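PDB 1VL4: PmbA-related protein from Thermotoga maritima, which is of uncertain function but belongs to the PmbA/TldD family (peptidase U62), whose members are generally assigned metallopeptidase activity. Local coordinates for residues 280-286 / 343-349. Sequence-based numbering, arbitrary orientation.
Sequences VSIKDLP and PVNLMLM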
ATOM      1  N   VAL A 280     -16.360 -22.255  20.483  1.00 12.03           N
ATOM      2  CA  VAL A 280     -15.857 -21.046  19.877  1.00 11.52           C
ATOM      3  C   VAL A 280     -16.912 -19.948  19.969  1.00 11.98           C
ATOM      4  O   VAL A 280     -17.992 -20.117  19.423  1.00  7.20           O
ATOM      5  CB  VAL A 280     -15.501 -21.271  18.417  1.00 10.44           C
ATOM      6  CG1 VAL A 280     -15.216 -19.900  17.670  1.00 16.24           C
ATOM      7  CG2 VAL A 280     -14.323 -22.196  18.317  1.00 15.21           C
ATOM      8  N   SER A 281     -16.588 -18.862  20.692  1.00  9.30           N
ATOM      9  CA  SER A 281     -17.392 -17.641  20.678  1.00 10.29           C
ATOM     10  C   SER A 281     -16.484 -16.504  20.254  1.00  9.89           C
ATOM     11  O   SER A 281     -15.363 -16.388  20.758  1.00 10.11           O
ATOM     12  CB  SER A 281     -18.011 -17.332  22.053  1.00 10.28           C
ATOM     13  OG  SER A 281     -18.983 -18.305  22.453  1.00  9.79           O
ATOM     14  N   ILE A 282     -16.993 -15.656  19.351  1.00 11.53           N
ATOM     15  CA  ILE A 282     -16.271 -14.533  18.859  1.00 12.69           C
ATOM     16  C   ILE A 282     -17.197 -13.318  18.997  1.00 12.44           C
ATOM     17  O   ILE A 282     -18.367 -13.334  18.504  1.00 10.53           O
ATOM     18  CB  ILE A 282     -15.865 -14.713  17.376  1.00 15.30           C
ATOM     19  CG1 ILE A 282     -14.968 -15.957  17.232  1.00 12.44           C
ATOM     20  CG2 ILE A 282     -15.126 -13.509  16.874  1.00 16.10           C
ATOM     21  CD1 ILE A 282     -14.622 -16.310  15.773  1.00 17.87           C
ATOM     22  N   LYS A 283     -16.651 -12.286  19.647  1.00 12.73           N
ATOM     23  CA  LYS A 283     -17.355 -11.047  19.931  1.00 12.09           C
ATOM     24  C   LYS A 283     -16.706  -9.884  19.198  1.00 12.82           C
ATOM     25  O   LYS A 283     -15.498  -9.862  18.882  1.00 11.86           O
ATOM     26  CB  LYS A 283     -17.327 -10.757  21.448  1.00 12.48           C
ATOM     27  CG  LYS A 283     -18.010 -11.783  22.347  1.00 13.80           C
ATOM     28  CD  LYS A 283     -18.349 -11.186  23.721  1.00 17.18           C
ATOM     29  CE  LYS A 283     -19.664 -10.439  23.780  1.00 11.46           C
ATOM     30  NZ  LYS A 283     -19.835  -9.880  25.167  1.00 17.52           N
ATOM     31  N   ASP A 284     -17.539  -8.883  18.936  1.00 12.32           N
ATOM     32  CA  ASP A 284     -17.046  -7.555  18.505  1.00 13.79           C
ATOM     33  C   ASP A 284     -17.135  -6.677  19.730  1.00 12.32           C
ATOM     34  O   ASP A 284     -18.222  -6.502  20.290  1.00 11.98           O
ATOM     35  CB  ASP A 284     -17.902  -7.006  17.349  1.00 12.85           C
ATOM     36  CG  ASP A 284     -17.467  -5.557  16.904  1.00 24.79           C
ATOM     37  OD1 ASP A 284     -16.348  -5.122  17.246  1.00 17.51           O
ATOM     38  OD2 ASP A 284     -18.281  -4.830  16.292  1.00 24.20           O
ATOM     39  N   LEU A 285     -15.971  -6.199  20.180  1.00 13.89           N
ATOM     40  CA  LEU A 285     -15.880  -5.394  21.394  1.00 13.55           C
ATOM     41  C   LEU A 285     -15.532  -3.955  21.024  1.00 12.61           C
ATOM     42  O   LEU A 285     -14.576  -3.730  20.296  1.00 11.58           O
ATOM     43  CB  LEU A 285     -14.767  -5.938  22.291  1.00 19.37           C
ATOM     44  CG  LEU A 285     -15.066  -6.775  23.498  1.00 27.90           C
ATOM     45  CD1 LEU A 285     -16.075  -7.904  23.285  1.00 21.31           C
ATOM     46  CD2 LEU A 285     -13.746  -7.262  24.041  1.00 24.77           C
ATOM     47  N   PRO A 286     -16.292  -2.955  21.538  1.00 11.21           N
ATOM     48  CA  PRO A 286     -15.898  -1.530  21.302  1.00 14.94           C
ATOM     49  C   PRO A 286     -14.536  -1.133  21.893  1.00 14.06           C
ATOM     50  O   PRO A 286     -13.888  -0.213  21.424  1.00 13.86           O
ATOM     51  CB  PRO A 286     -17.010  -0.746  22.006  1.00 15.67           C
ATOM     52  CG  PRO A 286     -18.196  -1.726  22.056  1.00 14.02           C
ATOM     53  CD  PRO A 286     -17.597  -3.085  22.218  1.00 11.69           C
ATOM     54  N   PRO A 343     -15.308  -5.004  12.430  1.00 15.11           N
ATOM     55  CA  PRO A 343     -15.356  -5.024  13.877  1.00 18.07           C
ATOM     56  C   PRO A 343     -14.399  -3.995  14.441  1.00 14.32           C
ATOM     57  O   PRO A 343     -13.508  -3.521  13.728  1.00 13.13           O
ATOM     58  CB  PRO A 343     -14.874  -6.459  14.247  1.00 18.15           C
ATOM     59  CG  PRO A 343     -14.186  -6.960  13.104  1.00 20.79           C
ATOM     60  CD  PRO A 343     -14.615  -6.190  11.882  1.00 14.68           C
ATOM     61  N   VAL A 344     -14.576  -3.661  15.706  1.00 14.08           N
ATOM     62  CA  VAL A 344     -13.667  -2.732  16.363  1.00 16.16           C
ATOM     63  C   VAL A 344     -12.522  -3.601  16.926  1.00 14.52           C
ATOM     64  O   VAL A 344     -11.404  -3.515  16.466  1.00 18.55           O
ATOM     65  CB  VAL A 344     -14.398  -1.882  17.445  1.00 13.27           C
ATOM     66  CG1 VAL A 344     -13.436  -0.988  18.157  1.00 17.61           C
ATOM     67  CG2 VAL A 344     -15.537  -1.023  16.786  1.00 17.42           C
ATOM     68  N   ASN A 345     -12.827  -4.416  17.924  1.00 13.84           N
ATOM     69  CA  ASN A 345     -11.909  -5.451  18.384  1.00 12.48           C
ATOM     70  C   ASN A 345     -12.596  -6.784  18.174  1.00 13.66           C
ATOM     71  O   ASN A 345     -13.642  -7.034  18.754  1.00 12.67           O
ATOM     72  CB  ASN A 345     -11.585  -5.295  19.846  1.00 13.78           C
ATOM     73  CG  ASN A 345     -10.852  -3.975  20.165  1.00 17.00           C
ATOM     74  OD1 ASN A 345      -9.650  -3.874  19.964  1.00 16.51           O
ATOM     75  ND2 ASN A 345     -11.602  -2.978  20.722  1.00 12.61           N
ATOM     76  N   LEU A 346     -12.040  -7.620  17.322  1.00 11.93           N
ATOM     77  CA  LEU A 346     -12.656  -8.916  17.087  1.00 12.55           C
ATOM     78  C   LEU A 346     -11.955  -9.934  17.985  1.00 13.18           C
ATOM     79  O   LEU A 346     -10.833 -10.300  17.696  1.00 12.67           O
ATOM     80  CB  LEU A 346     -12.537  -9.339  15.626  1.00 13.92           C
ATOM     81  CG  LEU A 346     -13.303 -10.636  15.262  1.00 13.79           C
ATOM     82  CD1 LEU A 346     -14.787 -10.410  15.365  1.00 21.41           C
ATOM     83  CD2 LEU A 346     -12.917 -11.116  13.920  1.00 15.95           C
ATOM     84  N   MET A 347     -12.681 -10.443  18.990  1.00 11.78           N
ATOM     85  CA  MET A 347     -12.120 -11.264  20.039  1.00 11.10           C
ATOM     86  C   MET A 347     -12.666 -12.679  20.061  1.00 10.00           C
ATOM     87  O   MET A 347     -13.855 -12.885  20.243  1.00 11.25           O
ATOM     88  CB  MET A 347     -12.372 -10.620  21.402  1.00  9.79           C
ATOM     89  CG  MET A 347     -11.802 -11.403  22.560  1.00 13.69           C
ATOM     90  SD  MET A 347     -11.807 -10.464  24.058  1.00 20.00           S
ATOM     91  CE  MET A 347     -11.073 -11.598  25.211  1.00 28.73           C
ATOM     92  N   LEU A 348     -11.763 -13.644  20.010  1.00  9.24           N
ATOM     93  CA  LEU A 348     -12.107 -15.029  20.335  1.00 12.85           C
ATOM     94  C   LEU A 348     -12.026 -15.187  21.839  1.00 14.07           C
ATOM     95  O   LEU A 348     -10.996 -14.895  22.450  1.00 15.68           O
ATOM     96  CB  LEU A 348     -11.154 -16.028  19.651  1.00 15.89           C
ATOM     97  CG  LEU A 348     -11.386 -17.495  20.095  1.00 17.71           C
ATOM     98  CD1 LEU A 348     -12.574 -17.967  19.377  1.00 21.45           C
ATOM     99  CD2 LEU A 348     -10.244 -18.387  19.769  1.00 24.01           C
ATOM    100  N   MET A 349     -13.127 -15.641  22.432  1.00 11.01           N
ATOM    101  CA  MET A 349     -13.264 -15.670  23.837  1.00 12.48           C
ATOM    102  C   MET A 349     -12.447 -16.831  24.407  1.00 13.77           C
ATOM    103  O   MET A 349     -12.556 -17.944  23.904  1.00 13.62           O
ATOM    104  CB  MET A 349     -14.732 -15.793  24.192  1.00 11.09           C
ATOM    105  CG  MET A 349     -15.620 -14.630  23.722  1.00 17.63           C
ATOM    106  SD  MET A 349     -15.054 -12.946  24.142  1.00 18.43           S
ATOM    107  CE  MET A 349     -15.290 -12.904  25.843  1.00 17.98           C
TER
HETATM  108  O   HOH W   1     -14.327 -19.197  22.470  1.00  4.71           O
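Leu346 lays its CD1 methyl against CG2 of Ile282 at 3.5 Å, a tight contact between diagonal neighbours on one face of two antiparallel strands. Leu348, paired directly with Ile282, reaches its CG1 branch: with CG anti to its backbone N (chi1 174°), Leu348 brings CD1 near both CG1 of Ile282 and CG1 of Val280, the latter 3.7 Å away and crossed at about a right angle. Helix 252-255 packs on Leu346, and strand 419-422 on Val280 and Leu348, so this face is buried.

Asp284 shares the face but is used differently. Its OD1 takes the backbone N-H of Val344 at 2.8 Å, on the syn side yet well out of the carboxylate plane, while OD2 receives Lys307 in a salt bridge and Asn335 in a hydrogen bond. With an alanine here, the N-H of Val344 and the ammonium of Lys307 would probably lose their carboxylate mate, and the approach to strand 345-348 is likely to be less firmly held.

On the reverse face, Met349 folds back at its second and third torsions (chi2 -51°) and curls its SD to 3.6 Å from Lys283 CG, touching the aliphatic part of a chain whose NZ forms a salt bridge with Glu306. The extended Met347 sets its SD against Leu285 CD2. Next to it, Leu285 O is gripped twice by Asn345, through the backbone N and through ND2 at 3.1 Å; the amide nitrogen approaches from above the carbonyl plane and also bonds Ser294.

Lys283 and Met347 form a reciprocal pair of backbone bonds, and Met349 N reaches Ser281 O at 2.9 Å. A water bridges Ser281 N and Met349 O just beyond the ladder. The strands, at 152°, are central neighbours in a mixed six-stranded sheet of the C-terminal region, an antiparallel pairing of strands distant in sequence.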